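Local coordinates for protein 2-dehydropantoate 2-reductase (Bacillus subtilis, PDB 3EGO) that probably catalyses the NADPH-dependent reduction of ketopantoate (2-dehydropantoate) to pantoate, a step in pantothenate biosynthesis, at residues A[117-122]-A[172-177]; A[201-206]-A[210-215]. All coordinates share one frame; numbering follows the deposited sequence.

Interaction 1 (A[117-122]-A[172-177])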
loop_
_atom_site.group_PDB
_atom_site.type_symbol
_atom_site.label_atom_id
_atom_site.label_comp_id
_atom_site.label_asym_id
_atom_site.label_seq_id
_atom_site.Cartn_x
_atom_site.Cartn_y
_atom_site.Cartn_z
ATOM N N ILE A 117 -26.280 -28.161 -0.985
ATOM C CA ILE A 117 -25.086 -27.342 -0.934
ATOM C C ILE A 117 -24.200 -27.695 0.222
ATOM O O ILE A 117 -24.645 -27.744 1.374
ATOM C CB ILE A 117 -25.420 -25.864 -0.838
ATOM C CG1 ILE A 117 -26.405 -25.473 -1.937
ATOM C CG2 ILE A 117 -24.120 -25.013 -0.938
ATOM C CD1 ILE A 117 -25.915 -25.781 -3.342
ATOM N N TYR A 118 -22.925 -27.907 -0.114
ATOM C CA TYR A 118 -21.880 -28.188 0.835
ATOM C C TYR A 118 -20.770 -27.174 0.629
ATOM O O TYR A 118 -20.555 -26.663 -0.482
ATOM C CB TYR A 118 -21.356 -29.624 0.657
ATOM C CG TYR A 118 -22.503 -30.622 0.702
ATOM C CD1 TYR A 118 -23.006 -31.096 1.924
ATOM C CD2 TYR A 118 -23.127 -31.028 -0.463
ATOM C CE1 TYR A 118 -24.100 -31.980 1.950
ATOM C CE2 TYR A 118 -24.209 -31.906 -0.447
ATOM C CZ TYR A 118 -24.690 -32.381 0.761
ATOM O OH TYR A 118 -25.772 -33.244 0.732
ATOM N N VAL A 119 -20.031 -26.963 1.692
ATOM C CA VAL A 119 -19.031 -25.929 1.756
ATOM C C VAL A 119 -17.802 -26.540 2.446
ATOM O O VAL A 119 -17.956 -27.331 3.362
ATOM C CB VAL A 119 -19.754 -24.795 2.561
ATOM C CG1 VAL A 119 -19.245 -24.574 3.978
ATOM C CG2 VAL A 119 -20.200 -23.566 1.679
ATOM N N GLY A 120 -16.588 -26.211 2.001
ATOM C CA GLY A 120 -15.386 -26.774 2.628
ATOM C C GLY A 120 -14.118 -25.987 2.413
ATOM O O GLY A 120 -14.104 -25.011 1.678
ATOM N N ILE A 121 -13.063 -26.396 3.087
ATOM C CA ILE A 121 -11.790 -25.756 2.928
ATOM C C ILE A 121 -10.761 -26.786 2.518
ATOM O O ILE A 121 -10.869 -27.980 2.833
ATOM C CB ILE A 121 -11.325 -25.060 4.205
ATOM C CG1 ILE A 121 -11.193 -26.071 5.348
ATOM C CG2 ILE A 121 -12.318 -23.919 4.579
ATOM C CD1 ILE A 121 -10.617 -25.416 6.601
ATOM N N VAL A 122 -9.761 -26.304 1.807
ATOM C CA VAL A 122 -8.720 -27.174 1.302
ATOM C C VAL A 122 -7.452 -26.828 2.066
ATOM O O VAL A 122 -6.941 -25.714 1.930
ATOM C CB VAL A 122 -8.458 -26.887 -0.175
ATOM C CG1 VAL A 122 -7.227 -27.669 -0.669
ATOM C CG2 VAL A 122 -9.708 -27.188 -1.017
ATOM N N THR A 172 -19.222 -30.652 11.571
ATOM C CA THR A 172 -20.656 -30.351 11.664
ATOM C C THR A 172 -20.998 -28.869 11.513
ATOM O O THR A 172 -22.089 -28.528 11.071
ATOM C CB THR A 172 -21.259 -30.853 12.982
ATOM O OG1 THR A 172 -20.440 -30.372 14.056
ATOM C CG2 THR A 172 -21.275 -32.365 12.993
ATOM N N ASP A 173 -20.064 -27.990 11.842
ATOM C CA ASP A 173 -20.356 -26.542 11.820
ATOM C C ASP A 173 -19.638 -25.802 10.675
ATOM O O ASP A 173 -18.450 -25.484 10.782
ATOM C CB ASP A 173 -19.930 -25.927 13.132
ATOM C CG ASP A 173 -20.255 -24.429 13.205
ATOM O OD1 ASP A 173 -21.026 -23.909 12.356
ATOM O OD2 ASP A 173 -19.739 -23.792 14.138
ATOM N N TRP A 174 -20.378 -25.527 9.621
ATOM C CA TRP A 174 -19.833 -24.900 8.414
ATOM C C TRP A 174 -19.277 -23.519 8.783
ATOM O O TRP A 174 -18.216 -23.103 8.296
ATOM C CB TRP A 174 -20.904 -24.824 7.295
ATOM C CG TRP A 174 -21.936 -23.733 7.437
ATOM C CD1 TRP A 174 -23.227 -23.875 7.856
ATOM C CD2 TRP A 174 -21.768 -22.332 7.126
ATOM N NE1 TRP A 174 -23.868 -22.651 7.847
ATOM C CE2 TRP A 174 -22.992 -21.689 7.416
ATOM C CE3 TRP A 174 -20.694 -21.563 6.657
ATOM C CZ2 TRP A 174 -23.181 -20.303 7.233
ATOM C CZ3 TRP A 174 -20.873 -20.202 6.484
ATOM C CH2 TRP A 174 -22.119 -19.585 6.765
ATOM N N TYR A 175 -19.950 -22.827 9.705
ATOM C CA TYR A 175 -19.565 -21.442 9.954
ATOM C C TYR A 175 -18.268 -21.374 10.724
ATOM O O TYR A 175 -17.371 -20.585 10.405
ATOM C CB TYR A 175 -20.690 -20.670 10.653
ATOM C CG TYR A 175 -20.329 -19.216 10.884
ATOM C CD1 TYR A 175 -20.555 -18.256 9.900
ATOM C CD2 TYR A 175 -19.750 -18.811 12.076
ATOM C CE1 TYR A 175 -20.211 -16.917 10.118
ATOM C CE2 TYR A 175 -19.415 -17.475 12.302
ATOM C CZ TYR A 175 -19.650 -16.549 11.324
ATOM O OH TYR A 175 -19.309 -15.234 11.561
ATOM N N ARG A 176 -18.119 -22.241 11.716
ATOM C CA ARG A 176 -16.863 -22.336 12.422
ATOM C C ARG A 176 -15.708 -22.771 11.509
ATOM O O ARG A 176 -14.553 -22.271 11.610
ATOM C CB ARG A 176 -17.002 -23.348 13.567
ATOM C CG ARG A 176 -15.737 -23.460 14.382
ATOM C CD ARG A 176 -15.937 -24.372 15.596
ATOM N NE ARG A 176 -17.049 -23.917 16.431
ATOM C CZ ARG A 176 -17.555 -24.606 17.451
ATOM N NH1 ARG A 176 -17.056 -25.798 17.764
ATOM N NH2 ARG A 176 -18.569 -24.104 18.149
ATOM N N LEU A 177 -16.004 -23.740 10.647
ATOM C CA LEU A 177 -14.975 -24.255 9.724
ATOM C C LEU A 177 -14.359 -23.108 8.872
ATOM O O LEU A 177 -13.130 -22.884 8.853
ATOM C CB LEU A 177 -15.606 -25.340 8.824
ATOM C CG LEU A 177 -14.575 -25.991 7.880
ATOM C CD1 LEU A 177 -13.330 -26.487 8.613
ATOM C CD2 LEU A 177 -15.243 -27.103 7.110
#
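I121 and L177 meet methyl to methyl through their torsions: CG1 of I121 stands between its own N and carbonyl carbon (chi1 60°) and runs on extended to CD1, while CG of L177 swings anti to its backbone N (chi1 -177°). I121 CD1 thus comes to 3.5 Å from L177 CD1, and the two side chains pass at a slant. One turn earlier in the helix, W174 CB comes closest to V119 CG1, at 3.7 Å, and the same methyl also approaches the indole obliquely. Y175 CB covers one indole face, and F147 meets the ring with its plane tilted. V119 and W174 also pack on I105 of helix 103-109. D173 is the N-cap residue of helix 174-195: its OD1 accepts from Y175 N at 3.1 Å, with the N-H coming from above the carboxylate plane. The contact joins a strand of the Rossmann-type domain, which probably binds NADP, to the first turn of the helix that opens the C-terminal domain. The I121 side chain lies about 4 Å from that of K181, the probable proton donor. With no hydrogen bond between them, the two segments meet by apolar contact alone: methyl shape and burial set the fit.

Interaction 2 (A[201-206]-A[210-215]); sequences ELLTTP and AFMKLV
L202 CD1 reaches the sulfur of M212, with 3.7 Å between CD1 and SD, and the two side chains cross at about a right angle. The methionine is extended through chi2 and then bends at chi3 (51°), which carries its CE toward L203; there CE lies 4.4 Å from L203 CD2, a looser apolar touch. Beside this greasy patch the backbone closes the contact: A210 N donates to P206 O at 3.0 Å with a nearly straight N-H...O angle of 165°, and A210 CB rests 3.5 Å from the same oxygen. This is the first-turn i to i+4 bond of helix 206-223, so the two segments form the corner where the short helix 201-204 runs into it, in the all-helical C-terminal domain, a 6-phosphogluconate dehydrogenase-like fold. T205 is the N-cap residue at the corner, yet its hydroxyl turns back to the preceding turn: OG1 donates to E201 O at 3.0 Å, in the carbonyl plane, and fastens that weakly bonded helix. Behind M212 stand C187 and L191 of helix 174-195 and W232 of helix 228-241; L202 leans on T192, and L203 on Q236 and C239. At the subunit interface, on another side of helix 206-223, F211, next to A210, stacks on F284 of the second subunit, and A210 packs on V280 of that subunit.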
loop_
_atom_site.group_PDB
_atom_site.type_symbol
_atom_site.label_atom_id
_atom_site.label_comp_id
_atom_site.label_asym_id
_atom_site.label_seq_id
_atom_site.Cartn_x
_atom_site.Cartn_y
_atom_site.Cartn_z
ATOM N N GLU A 201 7.845 -11.563 8.810
ATOM C CA GLU A 201 8.110 -10.168 9.129
ATOM C C GLU A 201 6.972 -9.514 9.918
ATOM O O GLU A 201 7.192 -8.544 10.623
ATOM C CB GLU A 201 8.461 -9.351 7.877
ATOM C CG GLU A 201 9.941 -9.271 7.549
ATOM C CD GLU A 201 10.330 -7.895 6.990
ATOM O OE1 GLU A 201 10.917 -7.837 5.884
ATOM O OE2 GLU A 201 10.026 -6.867 7.646
ATOM N N LEU A 202 5.766 -10.062 9.819
ATOM C CA LEU A 202 4.633 -9.590 10.645
ATOM C C LEU A 202 4.818 -9.842 12.144
ATOM O O LEU A 202 4.268 -9.116 12.977
ATOM C CB LEU A 202 3.325 -10.245 10.207
ATOM C CG LEU A 202 2.881 -9.912 8.775
ATOM C CD1 LEU A 202 1.456 -10.354 8.561
ATOM C CD2 LEU A 202 3.040 -8.396 8.513
ATOM N N LEU A 203 5.576 -10.880 12.481
ATOM C CA LEU A 203 5.714 -11.295 13.866
ATOM C C LEU A 203 6.897 -10.625 14.525
ATOM O O LEU A 203 6.842 -10.252 15.700
ATOM C CB LEU A 203 5.879 -12.812 13.937
ATOM C CG LEU A 203 4.692 -13.719 13.653
ATOM C CD1 LEU A 203 5.169 -15.153 13.833
ATOM C CD2 LEU A 203 3.519 -13.417 14.583
ATOM N N THR A 204 7.961 -10.444 13.758
ATOM C CA THR A 204 9.216 -9.947 14.308
ATOM C C THR A 204 9.366 -8.421 14.246
ATOM O O THR A 204 10.380 -7.893 14.690
ATOM C CB THR A 204 10.425 -10.596 13.616
ATOM O OG1 THR A 204 10.453 -10.221 12.232
ATOM C CG2 THR A 204 10.369 -12.130 13.727
ATOM N N THR A 205 8.384 -7.719 13.672
ATOM C CA THR A 205 8.417 -6.256 13.662
ATOM C C THR A 205 7.305 -5.802 14.581
ATOM O O THR A 205 6.143 -5.962 14.259
ATOM C CB THR A 205 8.167 -5.659 12.242
ATOM O OG1 THR A 205 9.027 -6.286 11.288
ATOM C CG2 THR A 205 8.387 -4.135 12.208
ATOM N N PRO A 206 7.664 -5.252 15.750
ATOM C CA PRO A 206 6.691 -4.797 16.736
ATOM C C PRO A 206 5.474 -4.026 16.190
ATOM O O PRO A 206 4.336 -4.386 16.531
ATOM C CB PRO A 206 7.538 -3.920 17.678
ATOM C CG PRO A 206 8.886 -4.539 17.625
ATOM C CD PRO A 206 9.053 -5.078 16.220
ATOM N N ALA A 210 1.480 -5.302 15.996
ATOM C CA ALA A 210 0.449 -4.445 16.577
ATOM C C ALA A 210 -0.609 -4.042 15.543
ATOM O O ALA A 210 -1.818 -4.035 15.831
ATOM C CB ALA A 210 1.099 -3.169 17.226
ATOM N N PHE A 211 -0.172 -3.707 14.329
ATOM C CA PHE A 211 -1.166 -3.435 13.293
ATOM C C PHE A 211 -1.996 -4.676 12.946
ATOM O O PHE A 211 -3.219 -4.609 12.846
ATOM C CB PHE A 211 -0.478 -2.862 12.048
ATOM C CG PHE A 211 -1.422 -2.209 11.082
ATOM C CD1 PHE A 211 -1.535 -0.811 11.031
ATOM C CD2 PHE A 211 -2.179 -2.976 10.219
ATOM C CE1 PHE A 211 -2.427 -0.206 10.130
ATOM C CE2 PHE A 211 -3.058 -2.379 9.284
ATOM C CZ PHE A 211 -3.191 -0.984 9.252
ATOM N N MET A 212 -1.340 -5.829 12.779
ATOM C CA MET A 212 -2.099 -7.092 12.623
ATOM C C MET A 212 -3.139 -7.323 13.734
ATOM O O MET A 212 -4.265 -7.734 13.470
ATOM C CB MET A 212 -1.155 -8.315 12.524
ATOM C CG MET A 212 -1.815 -9.528 11.794
ATOM S SD MET A 212 -0.756 -10.959 11.402
ATOM C CE MET A 212 0.009 -11.271 12.969
ATOM N N LYS A 213 -2.750 -7.066 14.979
ATOM C CA LYS A 213 -3.672 -7.255 16.113
ATOM C C LYS A 213 -4.906 -6.383 15.971
ATOM O O LYS A 213 -6.037 -6.818 16.243
ATOM C CB LYS A 213 -2.963 -6.955 17.422
ATOM C CG LYS A 213 -3.540 -7.697 18.623
ATOM C CD LYS A 213 -2.891 -7.214 19.894
ATOM C CE LYS A 213 -3.589 -7.814 21.111
ATOM N NZ LYS A 213 -2.678 -7.708 22.296
ATOM N N LEU A 214 -4.696 -5.134 15.534
ATOM C CA LEU A 214 -5.804 -4.212 15.296
ATOM C C LEU A 214 -6.737 -4.736 14.217
ATOM O O LEU A 214 -7.965 -4.617 14.312
ATOM C CB LEU A 214 -5.268 -2.820 14.905
ATOM C CG LEU A 214 -4.598 -1.979 15.994
ATOM C CD1 LEU A 214 -4.073 -0.682 15.399
ATOM C CD2 LEU A 214 -5.602 -1.720 17.127
ATOM N N VAL A 215 -6.149 -5.292 13.153
ATOM C CA VAL A 215 -6.956 -5.943 12.127
ATOM C C VAL A 215 -7.672 -7.178 12.726
ATOM O O VAL A 215 -8.859 -7.375 12.527
ATOM C CB VAL A 215 -6.093 -6.362 10.914
ATOM C CG1 VAL A 215 -6.901 -7.178 9.933
ATOM C CG2 VAL A 215 -5.560 -5.085 10.205
#

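Overall arrangement
Interaction 1 closes before interaction 2 opens, so the two follow in series along the chain. Their centres lie 28 Å apart and their nearest atoms about 13 Å, with no touch between them. Helix 174-195 connects them: its first turn takes part in interaction 1, and farther along it C187, L191 and T192 back the side chains of interaction 2. Interaction 1 sits at the junction of the Rossmann-type and helical domains, whereas interaction 2 belongs wholly to the helical domain, on the side that meets the second subunit. The same helix carries K181, N185 and N189, the probable proton donor and substrate-binding residues, so one helix runs from the domain junction past the probable active site to the back of interaction 2.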